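Local coordinates for possible prolidase (Bifidobacterium longum NCC2705, PDB 2P9B), which is a possible prolidase of the amidohydrolase family that probably hydrolyses carbon-nitrogen bonds, at residues E12-V22 with Y59-M70; K399-N407 with L417-G427. All blocks are in the same frame, centred on the assembly; numbering follows the deposited sequence.

Contact 1: E12-V22 with Y59-M70; sequences EPFALAHATIV and YHYLDGTGKIVM
Pro13 presses its CB into the middle of the Tyr59 ring, a CH-pi contact with CB 3.4 Å from the ring centroid and only 7° off the normal. Proline suits this place because its ring offers a compact apolar knob, and its lack of an N-H costs no bond to 59-70, since it engages that segment through its carbonyl, Pro13 O accepting from His60 N. Tyr59 lies across it at about a right angle, its hydroxyl hydrogen-bonded to Glu45; an alanine here would probably leave Pro13 CB without its aromatic cover and Glu45 without that mate. One residue earlier, the Glu12 carboxylate meets the edge of the His60 ring, OE1 lying in the ring plane 3.0 Å from CE1, with the two planes perpendicular.

From here the strands 14-17 and 60-63 run parallel, laced by alternating backbone bonds such as Leu62 N to Ala15 O (2.9 Å). At His18, part of a G1 beta bulge facing Met34, the chain turns a corner, and 19-22 pairs with 68-70 in a second parallel ladder of a different sheet, the register slipping by two residues. Gly64, which opens the type II turn to Lys67, lies close against Ala17: its N donates to Ala17 O (2.7 Å), and a CB there would clash with that oxygen.

Leucine and valine fill the hollow between the ladders. With CG anti to the backbone N (chi1 173°), Leu16 lays CD1 against Leu62 CB and sends CD2 tip to tip toward Val69 CG2, 3.9 Å away. Val69 CG1 in turn presses tightly on Ile21 CG1 at 3.5 Å. On the other face of the first ladder, small Ala17 leaves room for Tyr61, whose CE1 comes 3.6 Å from Ala17 CB.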
# COMPACT_ATOMS: atom_id res chain seq x y z
N GLU A 12 -11.78 -23.52 -6.18
CA GLU A 12 -11.48 -24.80 -6.80
C GLU A 12 -9.97 -24.99 -6.79
O GLU A 12 -9.23 -24.16 -7.31
CB GLU A 12 -12.01 -24.82 -8.23
CG GLU A 12 -13.52 -24.64 -8.32
CD GLU A 12 -14.04 -24.69 -9.75
OE1 GLU A 12 -13.61 -23.85 -10.57
OE2 GLU A 12 -14.87 -25.57 -10.05
N PRO A 13 -9.49 -26.09 -6.19
CA PRO A 13 -8.05 -26.35 -6.12
C PRO A 13 -7.42 -26.42 -7.51
O PRO A 13 -8.04 -26.88 -8.46
CB PRO A 13 -7.97 -27.67 -5.37
CG PRO A 13 -9.25 -28.35 -5.73
CD PRO A 13 -10.25 -27.23 -5.64
N PHE A 14 -6.18 -25.95 -7.61
CA PHE A 14 -5.48 -25.96 -8.89
C PHE A 14 -3.97 -25.97 -8.72
O PHE A 14 -3.46 -25.86 -7.61
CB PHE A 14 -5.88 -24.72 -9.71
CG PHE A 14 -5.45 -23.42 -9.09
CD1 PHE A 14 -4.19 -22.88 -9.37
CD2 PHE A 14 -6.29 -22.74 -8.21
CE1 PHE A 14 -3.78 -21.68 -8.79
CE2 PHE A 14 -5.89 -21.54 -7.63
CZ PHE A 14 -4.64 -21.00 -7.91
N ALA A 15 -3.26 -26.11 -9.83
CA ALA A 15 -1.81 -26.11 -9.81
C ALA A 15 -1.31 -25.30 -11.00
O ALA A 15 -1.73 -25.53 -12.13
CB ALA A 15 -1.28 -27.54 -9.88
N LEU A 16 -0.44 -24.34 -10.72
CA LEU A 16 0.14 -23.50 -11.77
C LEU A 16 1.53 -24.07 -11.99
O LEU A 16 2.38 -23.97 -11.11
CB LEU A 16 0.24 -22.05 -11.30
CG LEU A 16 0.98 -21.08 -12.23
CD1 LEU A 16 0.22 -20.93 -13.54
CD2 LEU A 16 1.13 -19.73 -11.53
N ALA A 17 1.76 -24.66 -13.16
CA ALA A 17 3.05 -25.28 -13.44
C ALA A 17 3.95 -24.62 -14.48
O ALA A 17 3.50 -23.79 -15.27
CB ALA A 17 2.83 -26.75 -13.82
N HIS A 18 5.22 -25.00 -14.44
CA HIS A 18 6.24 -24.52 -15.37
C HIS A 18 6.50 -23.02 -15.34
O HIS A 18 6.94 -22.43 -16.32
CB HIS A 18 5.86 -24.94 -16.79
CG HIS A 18 5.58 -26.40 -16.92
ND1 HIS A 18 6.50 -27.37 -16.59
CD2 HIS A 18 4.47 -27.06 -17.33
CE1 HIS A 18 5.97 -28.56 -16.78
NE2 HIS A 18 4.74 -28.41 -17.23
N ALA A 19 6.25 -22.40 -14.19
CA ALA A 19 6.46 -20.97 -14.08
C ALA A 19 7.80 -20.63 -13.44
O ALA A 19 8.39 -21.44 -12.73
CB ALA A 19 5.34 -20.35 -13.26
N THR A 20 8.27 -19.42 -13.73
CA THR A 20 9.50 -18.92 -13.15
C THR A 20 9.01 -18.08 -11.98
O THR A 20 8.27 -17.12 -12.17
CB THR A 20 10.28 -18.01 -14.11
OG1 THR A 20 10.73 -18.78 -15.23
CG2 THR A 20 11.48 -17.40 -13.40
N ILE A 21 9.42 -18.44 -10.77
CA ILE A 21 9.00 -17.71 -9.59
C ILE A 21 9.96 -16.59 -9.19
O ILE A 21 11.15 -16.82 -9.02
CB ILE A 21 8.85 -18.63 -8.36
CG1 ILE A 21 7.76 -19.68 -8.61
CG2 ILE A 21 8.51 -17.79 -7.12
CD1 ILE A 21 7.47 -20.57 -7.41
N VAL A 22 9.43 -15.38 -9.08
CA VAL A 22 10.21 -14.25 -8.61
C VAL A 22 9.70 -14.20 -7.17
O VAL A 22 8.57 -13.79 -6.91
CB VAL A 22 9.87 -12.96 -9.38
CG1 VAL A 22 10.49 -11.76 -8.68
CG2 VAL A 22 10.43 -13.06 -10.80
N TYR A 59 -7.76 -31.53 -9.36
CA TYR A 59 -7.17 -30.19 -9.37
C TYR A 59 -7.08 -29.61 -10.78
O TYR A 59 -6.69 -30.30 -11.71
CB TYR A 59 -5.77 -30.22 -8.76
CG TYR A 59 -5.73 -30.15 -7.25
CD1 TYR A 59 -6.53 -30.98 -6.47
CD2 TYR A 59 -4.84 -29.29 -6.60
CE1 TYR A 59 -6.46 -30.94 -5.07
CE2 TYR A 59 -4.76 -29.25 -5.22
CZ TYR A 59 -5.57 -30.08 -4.46
OH TYR A 59 -5.47 -30.05 -3.09
N HIS A 60 -7.46 -28.35 -10.93
CA HIS A 60 -7.40 -27.70 -12.23
C HIS A 60 -5.94 -27.44 -12.57
O HIS A 60 -5.09 -27.34 -11.68
CB HIS A 60 -8.19 -26.40 -12.21
CG HIS A 60 -9.67 -26.59 -12.01
ND1 HIS A 60 -10.52 -25.57 -11.67
CD2 HIS A 60 -10.44 -27.70 -12.12
CE1 HIS A 60 -11.75 -26.03 -11.58
NE2 HIS A 60 -11.73 -27.33 -11.85
N TYR A 61 -5.64 -27.34 -13.86
CA TYR A 61 -4.28 -27.12 -14.32
C TYR A 61 -4.09 -25.81 -15.08
O TYR A 61 -4.79 -25.54 -16.06
CB TYR A 61 -3.85 -28.29 -15.22
CG TYR A 61 -2.43 -28.20 -15.73
CD1 TYR A 61 -1.34 -28.45 -14.89
CD2 TYR A 61 -2.17 -27.88 -17.06
CE1 TYR A 61 -0.03 -28.37 -15.37
CE2 TYR A 61 -0.87 -27.80 -17.55
CZ TYR A 61 0.20 -28.05 -16.70
OH TYR A 61 1.48 -27.97 -17.18
N LEU A 62 -3.14 -25.01 -14.62
CA LEU A 62 -2.82 -23.74 -15.25
C LEU A 62 -1.39 -23.87 -15.78
O LEU A 62 -0.46 -24.11 -15.02
CB LEU A 62 -2.91 -22.58 -14.25
CG LEU A 62 -4.30 -22.14 -13.78
CD1 LEU A 62 -4.16 -21.01 -12.77
CD2 LEU A 62 -5.12 -21.67 -14.97
N ASP A 63 -1.23 -23.71 -17.09
CA ASP A 63 0.08 -23.83 -17.70
C ASP A 63 0.82 -22.50 -17.68
O ASP A 63 0.49 -21.59 -18.44
CB ASP A 63 -0.07 -24.35 -19.13
CG ASP A 63 1.25 -24.50 -19.85
OD1 ASP A 63 2.28 -24.64 -19.16
OD2 ASP A 63 1.25 -24.49 -21.09
N GLY A 64 1.81 -22.39 -16.81
CA GLY A 64 2.57 -21.16 -16.68
C GLY A 64 3.85 -21.07 -17.50
O GLY A 64 4.69 -20.21 -17.26
N THR A 65 4.00 -21.97 -18.47
CA THR A 65 5.18 -21.96 -19.32
C THR A 65 5.40 -20.56 -19.90
O THR A 65 4.47 -19.95 -20.43
CB THR A 65 5.03 -22.97 -20.47
OG1 THR A 65 4.88 -24.29 -19.93
CG2 THR A 65 6.26 -22.94 -21.38
N GLY A 66 6.62 -20.05 -19.77
CA GLY A 66 6.96 -18.74 -20.29
C GLY A 66 6.46 -17.57 -19.44
O GLY A 66 6.66 -16.41 -19.78
N LYS A 67 5.83 -17.89 -18.32
CA LYS A 67 5.29 -16.86 -17.43
C LYS A 67 6.11 -16.72 -16.15
O LYS A 67 6.87 -17.61 -15.78
CB LYS A 67 3.85 -17.21 -17.05
CG LYS A 67 2.89 -17.41 -18.22
CD LYS A 67 2.58 -16.10 -18.93
CE LYS A 67 1.50 -16.29 -19.99
NZ LYS A 67 1.90 -17.28 -21.03
N ILE A 68 5.95 -15.58 -15.49
CA ILE A 68 6.61 -15.32 -14.21
C ILE A 68 5.50 -15.22 -13.18
O ILE A 68 4.44 -14.66 -13.47
CB ILE A 68 7.38 -13.96 -14.22
CG1 ILE A 68 8.78 -14.15 -14.83
CG2 ILE A 68 7.50 -13.41 -12.81
CD1 ILE A 68 8.78 -14.50 -16.29
N VAL A 69 5.70 -15.80 -12.00
CA VAL A 69 4.70 -15.69 -10.95
C VAL A 69 5.40 -15.15 -9.72
O VAL A 69 6.52 -15.56 -9.41
CB VAL A 69 4.04 -17.05 -10.61
CG1 VAL A 69 5.08 -18.03 -10.12
CG2 VAL A 69 2.95 -16.84 -9.56
N MSE A 70 4.75 -14.22 -9.05
CA MSE A 70 5.31 -13.60 -7.86
C MSE A 70 4.18 -13.35 -6.87
O MSE A 70 3.02 -13.58 -7.19
CB MSE A 70 6.00 -12.26 -8.24
CG MSE A 70 5.06 -11.15 -8.77
SE MSE A 70 5.86 -9.42 -9.04
CE MSE A 70 5.97 -8.89 -7.21
O HOH W 1 8.52 -21.35 -18.33
O HOH W 2 8.91 -18.60 -17.35

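Contact 2: K399-N407 with L417-G427; sequences KSADLLVLN and LEHPALVIAAG
This is an antiparallel beta pairing, largely buried, in which strand 403-406 is flanked by 422-425 on one edge and by strand 68-78 on the other, within the mixed sheet of the amidohydrolase. Leu403 and Ile424 form a hydrogen-bonded pair through reciprocal backbone bonds, and their side chains lie side by side with CD1 atoms 3.9 Å apart. On the other face a chi1 of 170° swings Leu404 away from its own backbone N, and CD1 comes within 3.6 Å of Pro420 CB. Further on, Leu406 CD1 meets Leu417 CD2 at 3.7 Å; the forked leucine ends reach past the strand to these loop-side partners, closing the buried apolar face.

Ala421 and Leu422 both face Val405 in a classic beta bulge, so Val405 O accepts from Ala421 N at 2.7 Å and from Leu422 N at 3.2 Å. At the far end Asp402 OD1 takes the Ala426 amide at 2.8 Å, from above its carboxylate plane, while Gly427 N bonds to Ala401 O. Glycine suits this place because, at these backbone angles, a CB would be jammed against the carbonyl oxygen of Ala426. Because Asp402 OD2 is also held by Arg158 and Thr392, the buried carboxylate is gripped through both oxygens, which would probably stabilise its negative charge.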
# COMPACT_ATOMS: atom_id res chain seq x y z
N LYS A 399 0.48 -20.11 3.31
CA LYS A 399 0.01 -18.75 3.11
C LYS A 399 -1.08 -18.66 2.05
O LYS A 399 -1.26 -19.57 1.24
CB LYS A 399 1.17 -17.83 2.72
CG LYS A 399 2.18 -17.60 3.83
CD LYS A 399 3.02 -16.37 3.54
CE LYS A 399 4.15 -16.21 4.55
NZ LYS A 399 3.66 -16.25 5.95
N SER A 400 -1.82 -17.55 2.09
CA SER A 400 -2.91 -17.31 1.15
C SER A 400 -2.38 -17.33 -0.28
O SER A 400 -1.31 -16.80 -0.57
CB SER A 400 -3.54 -15.94 1.45
OG SER A 400 -4.76 -15.77 0.75
N ALA A 401 -3.14 -17.93 -1.19
CA ALA A 401 -2.71 -18.00 -2.58
C ALA A 401 -2.95 -16.68 -3.31
O ALA A 401 -3.84 -16.57 -4.15
CB ALA A 401 -3.43 -19.14 -3.30
N ASP A 402 -2.16 -15.66 -2.97
CA ASP A 402 -2.25 -14.36 -3.61
C ASP A 402 -1.12 -14.36 -4.63
O ASP A 402 0.04 -14.09 -4.29
CB ASP A 402 -2.04 -13.24 -2.58
CG ASP A 402 -3.22 -13.08 -1.63
OD1 ASP A 402 -4.38 -13.06 -2.11
OD2 ASP A 402 -3.00 -12.95 -0.40
N LEU A 403 -1.46 -14.68 -5.88
CA LEU A 403 -0.46 -14.77 -6.93
C LEU A 403 -0.63 -13.77 -8.05
O LEU A 403 -1.74 -13.46 -8.46
CB LEU A 403 -0.49 -16.17 -7.56
CG LEU A 403 -0.75 -17.38 -6.66
CD1 LEU A 403 -0.61 -18.66 -7.49
CD2 LEU A 403 0.23 -17.41 -5.51
N LEU A 404 0.49 -13.27 -8.55
CA LEU A 404 0.47 -12.33 -9.65
C LEU A 404 1.29 -12.96 -10.76
O LEU A 404 2.50 -13.18 -10.62
CB LEU A 404 1.07 -10.98 -9.23
CG LEU A 404 1.32 -9.97 -10.35
CD1 LEU A 404 0.04 -9.72 -11.14
CD2 LEU A 404 1.84 -8.67 -9.74
N VAL A 405 0.62 -13.29 -11.86
CA VAL A 405 1.27 -13.91 -13.01
C VAL A 405 1.59 -12.85 -14.05
O VAL A 405 0.70 -12.10 -14.48
CB VAL A 405 0.38 -15.01 -13.61
CG1 VAL A 405 1.13 -15.77 -14.69
CG2 VAL A 405 -0.08 -15.97 -12.51
N LEU A 406 2.85 -12.80 -14.46
CA LEU A 406 3.34 -11.82 -15.42
C LEU A 406 3.85 -12.45 -16.72
O LEU A 406 4.21 -13.62 -16.75
CB LEU A 406 4.46 -11.00 -14.78
CG LEU A 406 4.10 -10.40 -13.42
CD1 LEU A 406 5.33 -9.72 -12.80
CD2 LEU A 406 2.97 -9.41 -13.57
N ASN A 407 3.91 -11.64 -17.77
CA ASN A 407 4.38 -12.11 -19.07
C ASN A 407 5.88 -11.93 -19.25
O ASN A 407 6.47 -12.43 -20.21
CB ASN A 407 3.62 -11.38 -20.19
CG ASN A 407 2.18 -11.84 -20.30
OD1 ASN A 407 1.27 -11.03 -20.50
ND2 ASN A 407 1.96 -13.14 -20.20
N LEU A 417 5.25 -5.26 -14.71
CA LEU A 417 4.17 -5.27 -13.73
C LEU A 417 2.90 -4.59 -14.24
O LEU A 417 1.80 -4.91 -13.79
CB LEU A 417 4.62 -4.57 -12.44
CG LEU A 417 5.78 -5.16 -11.64
CD1 LEU A 417 6.20 -4.18 -10.57
CD2 LEU A 417 5.38 -6.49 -11.02
N GLU A 418 3.05 -3.65 -15.16
CA GLU A 418 1.92 -2.89 -15.67
C GLU A 418 0.76 -3.70 -16.24
O GLU A 418 -0.40 -3.38 -15.98
CB GLU A 418 2.40 -1.87 -16.70
CG GLU A 418 1.33 -0.88 -17.14
CD GLU A 418 1.87 0.22 -18.03
OE1 GLU A 418 2.88 -0.03 -18.72
OE2 GLU A 418 1.29 1.32 -18.04
N HIS A 419 1.05 -4.74 -17.00
CA HIS A 419 -0.01 -5.55 -17.60
C HIS A 419 0.06 -7.01 -17.15
O HIS A 419 0.70 -7.84 -17.80
CB HIS A 419 0.06 -5.48 -19.13
CG HIS A 419 0.00 -4.08 -19.67
ND1 HIS A 419 1.12 -3.28 -19.79
CD2 HIS A 419 -1.04 -3.34 -20.10
CE1 HIS A 419 0.76 -2.10 -20.27
NE2 HIS A 419 -0.55 -2.11 -20.46
N PRO A 420 -0.60 -7.33 -16.03
CA PRO A 420 -0.58 -8.71 -15.53
C PRO A 420 -1.21 -9.71 -16.50
O PRO A 420 -2.09 -9.36 -17.29
CB PRO A 420 -1.39 -8.62 -14.23
CG PRO A 420 -1.21 -7.19 -13.80
CD PRO A 420 -1.34 -6.45 -15.11
N ALA A 421 -0.74 -10.95 -16.44
CA ALA A 421 -1.28 -12.02 -17.27
C ALA A 421 -2.49 -12.59 -16.55
O ALA A 421 -3.50 -12.94 -17.17
CB ALA A 421 -0.23 -13.10 -17.48
N LEU A 422 -2.39 -12.69 -15.23
CA LEU A 422 -3.47 -13.22 -14.41
C LEU A 422 -3.23 -12.87 -12.95
O LEU A 422 -2.09 -12.86 -12.50
CB LEU A 422 -3.55 -14.74 -14.56
CG LEU A 422 -4.57 -15.51 -13.69
CD1 LEU A 422 -5.99 -15.12 -14.08
CD2 LEU A 422 -4.37 -17.01 -13.89
N VAL A 423 -4.30 -12.58 -12.23
CA VAL A 423 -4.21 -12.25 -10.82
C VAL A 423 -5.06 -13.27 -10.06
O VAL A 423 -6.17 -13.58 -10.47
CB VAL A 423 -4.76 -10.85 -10.52
CG1 VAL A 423 -4.53 -10.50 -9.04
CG2 VAL A 423 -4.08 -9.84 -11.41
N ILE A 424 -4.53 -13.79 -8.96
CA ILE A 424 -5.26 -14.75 -8.16
C ILE A 424 -5.30 -14.19 -6.75
O ILE A 424 -4.25 -13.85 -6.19
CB ILE A 424 -4.55 -16.13 -8.17
CG1 ILE A 424 -4.44 -16.62 -9.61
CG2 ILE A 424 -5.32 -17.13 -7.31
CD1 ILE A 424 -3.72 -17.93 -9.78
N ALA A 425 -6.50 -14.06 -6.19
CA ALA A 425 -6.66 -13.51 -4.85
C ALA A 425 -7.17 -14.59 -3.91
O ALA A 425 -8.27 -15.11 -4.09
CB ALA A 425 -7.64 -12.34 -4.88
N ALA A 426 -6.37 -14.92 -2.90
CA ALA A 426 -6.75 -15.95 -1.94
C ALA A 426 -7.29 -17.20 -2.66
O ALA A 426 -8.30 -17.77 -2.25
CB ALA A 426 -7.79 -15.41 -0.98
N GLY A 427 -6.60 -17.60 -3.72
CA GLY A 427 -7.01 -18.79 -4.45
C GLY A 427 -8.09 -18.57 -5.50
O GLY A 427 -8.42 -19.49 -6.24
O HOH W 3 3.23 -8.79 -17.41

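In the fold
Contact 1 closes before contact 2 opens along the chain, yet their centres lie only 10 Å apart, on the same side of the chain's centre. Strand 68-78 joins them: it pairs in parallel with 19-22 and antiparallel with 403-406, where Ile68 O to Leu406 N and Met70 O to Leu404 N are probable hydrogen bonds. Strands 14-17 and 60-63 belong instead to a separate four-stranded sheet, but Phe14 still packs against Gly427 O. An N-terminal part and a C-terminal part thus meet beside each other, as in amidohydrolases whose small beta domain is built from both chain ends next to the TIM-barrel domain.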